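Lysozyme (Meretrix lusoria, PDB 3AYQ) hydrolyses the beta-1,4 linkages of bacterial peptidoglycan and of chitin oligomers, acting as a secreted antibacterial muramidase of the invertebrate type. Local coordinates at residues 19-24 with 35-40; 40-45 with 53-58. One frame throughout, in Å; residues are numbered along the deposited sequence.

Contact 1. Residues 19-24 with 35-40; sequences SGCRNV and CGYFQI. With NAG (2-acetamido-2-deoxy-beta-D-glucopyranose), chain B; 4NN (N-[(5S,6R)-5-hydroxy-6-(hydroxymethyl)-2-oxo-5,6-dihydro-2H-pyran-3-yl]acetamide), chain C.
Tyr37 lies with one ring face against the peptide that joins Arg22 to Asn23. Arg22 C stands 3.6 Å above the ring plane and Asn23 N 3.7 Å, both displaced toward the rim, while Asn23 adds its CB, 3.6 Å from Tyr37 CE1. The ring reaches this peptide surface because CG is turned beside the backbone N (chi1 -73°). Cys21, held by its disulfide to Cys15, brings its sulfur to the ring edge: SG is 5.3 Å from the Tyr37 centroid and 77° off the normal, a Cys sulfur-aromatic contact. At the Tyr37 backbone, Ser19 OG lies 2.7 Å from Tyr37 O and also within reach of Arg22 O, and its one proton can serve either.

At the other end, Val24 CG2 meets the amide of Gln39, 3.4 Å from NE2, the two side chains crossing at about a right angle. NE2 donates almost straight (172°) to a lone pair of Gly36 O, which also accepts from Gln39 N. With Gly25 O as a second acceptor for NE2 and Ser34 OG bonded to OE1, the amide is fixed in its rotation. Gly36 to Gln39 form a type I beta turn, and Gln39 and Ile40 together face Cys35 in a G1 beta bulge; turn and bulge close the hairpin between strands 32-35 and 40-41, where Gln39 and Ile40 line the glycan pocket.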
loop_
_atom_site.group_PDB
_atom_site.type_symbol
_atom_site.label_atom_id
_atom_site.label_comp_id
_atom_site.label_asym_id
_atom_site.label_seq_id
_atom_site.Cartn_x
_atom_site.Cartn_y
_atom_site.Cartn_z
ATOM N N SER A 19 5.602 5.247 6.137
ATOM C CA SER A 19 6.594 6.314 6.223
ATOM C C SER A 19 6.163 7.510 7.060
ATOM O O SER A 19 6.795 8.566 6.983
ATOM C CB SER A 19 6.882 6.818 4.817
ATOM O OG SER A 19 5.685 7.372 4.270
ATOM N N GLY A 20 5.108 7.356 7.851
ATOM C CA GLY A 20 4.615 8.479 8.629
ATOM C C GLY A 20 4.097 9.484 7.616
ATOM O O GLY A 20 3.969 10.682 7.898
ATOM N N CYS A 21 3.785 8.951 6.433
ATOM C CA CYS A 21 3.302 9.689 5.265
ATOM C C CYS A 21 4.208 10.858 4.921
ATOM O O CYS A 21 3.811 12.026 4.982
ATOM C CB CYS A 21 1.864 10.170 5.452
ATOM S SG CYS A 21 0.930 10.226 3.881
ATOM N N ARG A 22 5.433 10.515 4.540
ATOM C CA ARG A 22 6.454 11.486 4.174
ATOM C C ARG A 22 7.262 10.870 3.042
ATOM O O ARG A 22 7.252 9.654 2.863
ATOM C CB ARG A 22 7.380 11.741 5.365
ATOM C CG ARG A 22 6.665 12.162 6.633
ATOM C CD ARG A 22 7.615 12.199 7.818
ATOM N NE ARG A 22 6.965 12.740 9.006
ATOM C CZ ARG A 22 7.560 12.888 10.186
ATOM N NH1 ARG A 22 8.827 12.532 10.345
ATOM N NH2 ARG A 22 6.886 13.402 11.206
ATOM N N ASN A 23 7.961 11.699 2.275
ATOM C CA ASN A 23 8.783 11.175 1.191
ATOM C C ASN A 23 10.124 10.797 1.813
ATOM O O ASN A 23 11.095 11.553 1.749
ATOM C CB ASN A 23 8.959 12.236 0.100
ATOM C CG ASN A 23 9.846 11.767 -1.028
ATOM O OD1 ASN A 23 9.869 10.580 -1.363
ATOM N ND2 ASN A 23 10.569 12.699 -1.636
ATOM N N VAL A 24 10.161 9.610 2.415
ATOM C CA VAL A 24 11.341 9.106 3.114
ATOM C C VAL A 24 12.450 8.464 2.288
ATOM O O VAL A 24 13.510 8.142 2.823
ATOM C CB VAL A 24 10.929 8.088 4.198
ATOM C CG1 VAL A 24 10.009 8.750 5.208
ATOM C CG2 VAL A 24 10.236 6.894 3.553
ATOM N N CYS A 35 10.201 2.099 -1.771
ATOM C CA CYS A 35 10.391 3.550 -1.772
ATOM C C CYS A 35 9.203 4.477 -1.542
ATOM O O CYS A 35 8.061 4.140 -1.826
ATOM C CB CYS A 35 10.999 3.989 -3.099
ATOM S SG CYS A 35 12.520 3.168 -3.655
ATOM N N GLY A 36 9.517 5.673 -1.050
ATOM C CA GLY A 36 8.526 6.716 -0.844
ATOM C C GLY A 36 7.425 6.606 0.194
ATOM O O GLY A 36 7.493 5.818 1.138
ATOM N N TYR A 37 6.402 7.434 -0.004
ATOM C CA TYR A 37 5.243 7.509 0.885
ATOM C C TYR A 37 4.613 6.178 1.264
ATOM O O TYR A 37 4.256 5.965 2.423
ATOM C CB TYR A 37 4.148 8.384 0.266
ATOM C CG TYR A 37 4.444 9.860 0.276
ATOM C CD1 TYR A 37 5.191 10.453 -0.744
ATOM C CD2 TYR A 37 3.977 10.671 1.309
ATOM C CE1 TYR A 37 5.464 11.818 -0.734
ATOM C CE2 TYR A 37 4.248 12.039 1.329
ATOM C CZ TYR A 37 4.990 12.604 0.307
ATOM O OH TYR A 37 5.260 13.953 0.329
ATOM N N PHE A 38 4.445 5.295 0.284
ATOM C CA PHE A 38 3.831 3.998 0.540
ATOM C C PHE A 38 4.811 2.830 0.497
ATOM O O PHE A 38 4.399 1.673 0.527
ATOM C CB PHE A 38 2.684 3.750 -0.450
ATOM C CG PHE A 38 1.477 4.614 -0.206
ATOM C CD1 PHE A 38 1.454 5.941 -0.625
ATOM C CD2 PHE A 38 0.377 4.110 0.484
ATOM C CE1 PHE A 38 0.354 6.757 -0.358
ATOM C CE2 PHE A 38 -0.728 4.915 0.755
ATOM C CZ PHE A 38 -0.739 6.240 0.336
ATOM N N GLN A 39 6.104 3.140 0.436
ATOM C CA GLN A 39 7.143 2.117 0.400
ATOM C C GLN A 39 6.849 1.037 -0.632
ATOM O O GLN A 39 6.803 -0.154 -0.324
ATOM C CB GLN A 39 7.315 1.512 1.795
ATOM C CG GLN A 39 7.950 2.488 2.773
ATOM C CD GLN A 39 9.409 2.747 2.450
ATOM O OE1 GLN A 39 10.265 1.891 2.675
ATOM N NE2 GLN A 39 9.698 3.927 1.906
ATOM N N ILE A 40 6.664 1.484 -1.868
ATOM C CA ILE A 40 6.359 0.613 -2.991
ATOM C C ILE A 40 7.610 0.080 -3.674
ATOM O O ILE A 40 8.550 0.826 -3.954
ATOM C CB ILE A 40 5.492 1.377 -4.019
ATOM C CG1 ILE A 40 4.133 1.699 -3.396
ATOM C CG2 ILE A 40 5.305 0.560 -5.280
ATOM C CD1 ILE A 40 3.260 2.576 -4.259
HETATM C C1 NAG B . 5.817 -6.039 -0.345
HETATM C C2 NAG B . 5.352 -5.531 -1.722
HETATM C C3 NAG B . 4.736 -6.642 -2.586
HETATM C C4 NAG B . 5.569 -7.931 -2.613
HETATM C C5 NAG B . 6.034 -8.259 -1.186
HETATM C C6 NAG B . 6.946 -9.497 -1.168
HETATM C C7 NAG B . 4.849 -3.165 -2.102
HETATM C C8 NAG B . 3.910 -2.027 -1.798
HETATM N N2 NAG B . 4.508 -4.356 -1.634
HETATM O O3 NAG B . 4.480 -6.229 -3.913
HETATM O O4 NAG B . 5.026 -8.882 -3.107
HETATM O O5 NAG B . 6.649 -7.165 -0.527
HETATM O O6 NAG B . 8.288 -9.194 -1.464
HETATM O O7 NAG B . 5.867 -2.937 -2.704
HETATM C C1 4NN C . 8.224 -3.455 2.951
HETATM O O1 4NN C . 9.190 -2.975 3.512
HETATM C C2 4NN C . 7.720 -4.634 3.447
HETATM N N2 4NN C . 8.284 -5.128 4.589
HETATM C C3 4NN C . 6.711 -5.238 2.695
HETATM C C4 4NN C . 6.133 -4.536 1.435
HETATM O O4 4NN C . 6.576 -5.002 0.202
HETATM C C5 4NN C . 6.460 -3.013 1.469
HETATM O O5 4NN C . 7.816 -2.895 1.817
HETATM C C6 4NN C . 5.479 -2.095 2.214
HETATM O O6 4NN C . 4.801 -2.813 3.195
HETATM C C7 4NN C . 7.851 -6.227 5.197
HETATM O O7 4NN C . 6.948 -6.903 4.753
HETATM C C8 4NN C . 8.579 -6.658 6.500
#

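Contact 2. Residues 40-45 with 53-58; sequences IKEAYW and SSWKSC. With NAG (2-acetamido-2-deoxy-beta-D-glucopyranose), chain B; NAG (2-acetamido-2-deoxy-beta-D-glucopyranose), chain D; 4NN (N-[(5S,6R)-5-hydroxy-6-(hydroxymethyl)-2-oxo-5,6-dihydro-2H-pyran-3-yl]acetamide), chain C; NAG (2-acetamido-2-deoxy-beta-D-glucopyranose), chain E.
Two tryptophans meet here without stacking: the five-membered rings of Trp45 and Trp55 are inclined by 39°, and Trp45 spreads one face under the backbone of Trp55. Trp55 CA sits over that face, 3.6 Å from the centroid of the Trp45 five-membered ring and close to its normal, a CH-pi contact. Trp55 CB continues the packing at 3.6 Å from Trp45 CD2. With CG anti to the backbone N, Trp45 extends from its helix to lie beneath the first turn of helix 55-59. Cys58, disulfide-bonded to Cys64, places its sulfur at the edge of the same indole, whose NE1 donates to Pro51 O.

The Trp55 indole is itself covered by Glu42. Glu42 CB stands 3.6 Å from the centroid of the Trp55 six-membered ring, nearly on its normal, and Lys56 CG lies against the opposite face. At the edge, Trp55 NE1 donates to Ile40 O at 3.0 Å. The N-H...O angle is 162° and the acceptor is in the indole plane, whereas the donor stands well out of the carbonyl plane and thus off the lone pairs. The indole is therefore located by both its faces and its N-H. Ser54 OG caps the start of helix 55-59 by accepting from Ser57 N.

The sugars contact segment 40-45. Lys41 N donates to O7 of the chain B NAG at 2.7 Å, and the methyl C8 of that acetamide lies over a face of Tyr44. Lys41 NZ bonds Asp29 O and Ser32 OG, while Ala43 touches the NAG units of chains D and E. This strand-to-helix junction, backed by helix 55-59, forms part of the substrate-binding cleft of an I-type lysozyme.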
loop_
_atom_site.group_PDB
_atom_site.type_symbol
_atom_site.label_atom_id
_atom_site.label_comp_id
_atom_site.label_asym_id
_atom_site.label_seq_id
_atom_site.Cartn_x
_atom_site.Cartn_y
_atom_site.Cartn_z
ATOM N N ILE A 40 6.664 1.484 -1.868
ATOM C CA ILE A 40 6.359 0.613 -2.991
ATOM C C ILE A 40 7.610 0.080 -3.674
ATOM O O ILE A 40 8.550 0.826 -3.954
ATOM C CB ILE A 40 5.492 1.377 -4.019
ATOM C CG1 ILE A 40 4.133 1.699 -3.396
ATOM C CG2 ILE A 40 5.305 0.560 -5.280
ATOM C CD1 ILE A 40 3.260 2.576 -4.259
ATOM N N LYS A 41 7.623 -1.225 -3.918
ATOM C CA LYS A 41 8.740 -1.867 -4.595
ATOM C C LYS A 41 8.502 -1.777 -6.103
ATOM O O LYS A 41 7.370 -1.559 -6.551
ATOM C CB LYS A 41 8.843 -3.325 -4.155
ATOM C CG LYS A 41 9.111 -3.486 -2.670
ATOM C CD LYS A 41 9.132 -4.954 -2.270
ATOM C CE LYS A 41 9.622 -5.123 -0.839
ATOM N NZ LYS A 41 11.015 -4.615 -0.685
ATOM N N GLU A 42 9.561 -1.948 -6.887
ATOM C CA GLU A 42 9.443 -1.854 -8.340
ATOM C C GLU A 42 8.413 -2.799 -8.954
ATOM O O GLU A 42 7.660 -2.402 -9.841
ATOM C CB GLU A 42 10.810 -2.087 -8.998
ATOM C CG GLU A 42 10.797 -1.963 -10.516
ATOM C CD GLU A 42 12.178 -2.123 -11.124
ATOM O OE1 GLU A 42 12.894 -3.072 -10.741
ATOM O OE2 GLU A 42 12.548 -1.303 -11.990
ATOM N N ALA A 43 8.377 -4.046 -8.488
ATOM C CA ALA A 43 7.432 -5.025 -9.025
ATOM C C ALA A 43 5.988 -4.588 -8.808
ATOM O O ALA A 43 5.127 -4.799 -9.660
ATOM C CB ALA A 43 7.666 -6.383 -8.379
ATOM N N TYR A 44 5.730 -3.988 -7.650
ATOM C CA TYR A 44 4.400 -3.505 -7.295
ATOM C C TYR A 44 4.041 -2.365 -8.247
ATOM O O TYR A 44 2.924 -2.290 -8.765
ATOM C CB TYR A 44 4.425 -3.013 -5.840
ATOM C CG TYR A 44 3.103 -2.575 -5.240
ATOM C CD1 TYR A 44 2.550 -1.336 -5.546
ATOM C CD2 TYR A 44 2.443 -3.376 -4.304
ATOM C CE1 TYR A 44 1.375 -0.892 -4.928
ATOM C CE2 TYR A 44 1.268 -2.947 -3.683
ATOM C CZ TYR A 44 0.743 -1.701 -3.996
ATOM O OH TYR A 44 -0.399 -1.255 -3.364
ATOM N N TRP A 45 5.011 -1.488 -8.476
ATOM C CA TRP A 45 4.832 -0.348 -9.358
ATOM C C TRP A 45 4.537 -0.810 -10.781
ATOM O O TRP A 45 3.746 -0.194 -11.487
ATOM C CB TRP A 45 6.089 0.520 -9.337
ATOM C CG TRP A 45 6.041 1.667 -10.283
ATOM C CD1 TRP A 45 5.339 2.829 -10.136
ATOM C CD2 TRP A 45 6.722 1.760 -11.536
ATOM N NE1 TRP A 45 5.545 3.645 -11.225
ATOM C CE2 TRP A 45 6.389 3.012 -12.100
ATOM C CE3 TRP A 45 7.580 0.906 -12.239
ATOM C CZ2 TRP A 45 6.888 3.435 -13.340
ATOM C CZ3 TRP A 45 8.077 1.325 -13.473
ATOM C CH2 TRP A 45 7.726 2.579 -14.009
ATOM N N SER A 53 6.323 9.270 -14.018
ATOM C CA SER A 53 7.416 9.311 -14.983
ATOM C C SER A 53 8.439 8.196 -14.766
ATOM O O SER A 53 9.235 7.885 -15.657
ATOM C CB SER A 53 8.096 10.683 -14.936
ATOM O OG SER A 53 8.442 11.043 -13.610
ATOM N N SER A 54 8.412 7.595 -13.581
ATOM C CA SER A 54 9.312 6.498 -13.246
ATOM C C SER A 54 8.889 5.912 -11.904
ATOM O O SER A 54 8.050 6.481 -11.207
ATOM C CB SER A 54 10.764 6.983 -13.161
ATOM O OG SER A 54 10.958 7.837 -12.049
ATOM N N TRP A 55 9.471 4.774 -11.547
ATOM C CA TRP A 55 9.143 4.114 -10.287
ATOM C C TRP A 55 9.448 4.971 -9.063
ATOM O O TRP A 55 8.569 5.216 -8.239
ATOM C CB TRP A 55 9.886 2.777 -10.197
ATOM C CG TRP A 55 10.014 2.211 -8.808
ATOM C CD1 TRP A 55 9.050 2.167 -7.840
ATOM C CD2 TRP A 55 11.172 1.578 -8.249
ATOM N NE1 TRP A 55 9.539 1.546 -6.710
ATOM C CE2 TRP A 55 10.838 1.175 -6.937
ATOM C CE3 TRP A 55 12.461 1.310 -8.731
ATOM C CZ2 TRP A 55 11.748 0.520 -6.100
ATOM C CZ3 TRP A 55 13.364 0.659 -7.898
ATOM C CH2 TRP A 55 13.002 0.272 -6.596
ATOM N N LYS A 56 10.689 5.426 -8.943
ATOM C CA LYS A 56 11.075 6.235 -7.796
ATOM C C LYS A 56 10.443 7.623 -7.804
ATOM O O LYS A 56 10.170 8.185 -6.749
ATOM C CB LYS A 56 12.600 6.324 -7.718
ATOM C CG LYS A 56 13.241 4.974 -7.398
ATOM C CD LYS A 56 14.752 4.988 -7.543
ATOM C CE LYS A 56 15.318 3.593 -7.299
ATOM N NZ LYS A 56 16.781 3.518 -7.594
ATOM N N SER A 57 10.205 8.179 -8.986
ATOM C CA SER A 57 9.577 9.494 -9.062
ATOM C C SER A 57 8.148 9.375 -8.548
ATOM O O SER A 57 7.676 10.206 -7.767
ATOM C CB SER A 57 9.551 10.000 -10.503
ATOM O OG SER A 57 8.837 11.218 -10.585
ATOM N N CYS A 58 7.462 8.335 -9.003
ATOM C CA CYS A 58 6.087 8.080 -8.593
ATOM C C CYS A 58 6.003 7.793 -7.099
ATOM O O CYS A 58 5.132 8.309 -6.408
ATOM C CB CYS A 58 5.530 6.885 -9.358
ATOM S SG CYS A 58 3.828 6.423 -8.904
HETATM C C1 NAG B . 5.817 -6.039 -0.345
HETATM C C2 NAG B . 5.352 -5.531 -1.722
HETATM C C3 NAG B . 4.736 -6.642 -2.586
HETATM C C4 NAG B . 5.569 -7.931 -2.613
HETATM C C5 NAG B . 6.034 -8.259 -1.186
HETATM C C6 NAG B . 6.946 -9.497 -1.168
HETATM C C7 NAG B . 4.849 -3.165 -2.102
HETATM C C8 NAG B . 3.910 -2.027 -1.798
HETATM N N2 NAG B . 4.508 -4.356 -1.634
HETATM O O3 NAG B . 4.480 -6.229 -3.913
HETATM O O4 NAG B . 5.026 -8.882 -3.107
HETATM O O5 NAG B . 6.649 -7.165 -0.527
HETATM O O6 NAG B . 8.288 -9.194 -1.464
HETATM O O7 NAG B . 5.867 -2.937 -2.704
HETATM C C1 NAG D . 5.280 -9.234 -4.449
HETATM C C2 NAG D . 5.106 -10.743 -4.746
HETATM C C3 NAG D . 5.240 -11.057 -6.246
HETATM C C4 NAG D . 4.462 -10.080 -7.125
HETATM C C5 NAG D . 4.757 -8.651 -6.636
HETATM C C6 NAG D . 4.066 -7.575 -7.479
HETATM C C7 NAG D . 5.544 -12.369 -3.034
HETATM C C8 NAG D . 6.548 -13.204 -2.326
HETATM N N2 NAG D . 6.017 -11.569 -3.976
HETATM O O3 NAG D . 4.850 -12.363 -6.568
HETATM O O4 NAG D . 4.964 -10.334 -8.491
HETATM O O5 NAG D . 4.442 -8.492 -5.276
HETATM O O6 NAG D . 2.694 -7.815 -7.564
HETATM O O7 NAG D . 4.384 -12.428 -2.737
HETATM C C1 4NN C . 8.224 -3.455 2.951
HETATM O O1 4NN C . 9.190 -2.975 3.512
HETATM C C2 4NN C . 7.720 -4.634 3.447
HETATM N N2 4NN C . 8.284 -5.128 4.589
HETATM C C3 4NN C . 6.711 -5.238 2.695
HETATM C C4 4NN C . 6.133 -4.536 1.435
HETATM O O4 4NN C . 6.576 -5.002 0.202
HETATM C C5 4NN C . 6.460 -3.013 1.469
HETATM O O5 4NN C . 7.816 -2.895 1.817
HETATM C C6 4NN C . 5.479 -2.095 2.214
HETATM O O6 4NN C . 4.801 -2.813 3.195
HETATM C C7 4NN C . 7.851 -6.227 5.197
HETATM O O7 4NN C . 6.948 -6.903 4.753
HETATM C C8 4NN C . 8.579 -6.658 6.500
HETATM C C1 NAG E . 3.878 -10.569 -9.314
HETATM C C2 NAG E . 4.333 -10.468 -10.768
HETATM C C3 NAG E . 3.181 -10.885 -11.702
HETATM C C4 NAG E . 2.626 -12.241 -11.297
HETATM C C5 NAG E . 2.234 -12.230 -9.821
HETATM C C6 NAG E . 1.806 -13.642 -9.387
HETATM C C7 NAG E . 6.073 -8.759 -11.336
HETATM C C8 NAG E . 6.270 -7.381 -11.912
HETATM N N2 NAG E . 4.818 -9.136 -11.098
HETATM O O3 NAG E . 3.669 -10.960 -13.008
HETATM O O4 NAG E . 1.520 -12.577 -12.078
HETATM O O5 NAG E . 3.329 -11.825 -9.024
HETATM O O6 NAG E . 2.912 -14.512 -9.470
HETATM O O7 NAG E . 7.040 -9.440 -11.079
#

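How the contacts relate
After helix 8-19, the loop 19-24 leads into strand 26-29, and the chain returns through strand 32-35; contact 1 closes this excursion by setting the turn 35-40 against the loop. Contact 2 opens at Ile40, the residue the two share, and closes when helix 55-59 returns to strand 40-41 and the start of helix 42-47. The loops run in series, neither nested nor crossed. Their centres are 12 Å apart, and Cys35 SG packs on Trp55 CZ2 at 3.7 Å. Together they join the end of helix 8-19, the three-stranded antiparallel sheet and two short helices, and both touch the chain B NAG and 4NN.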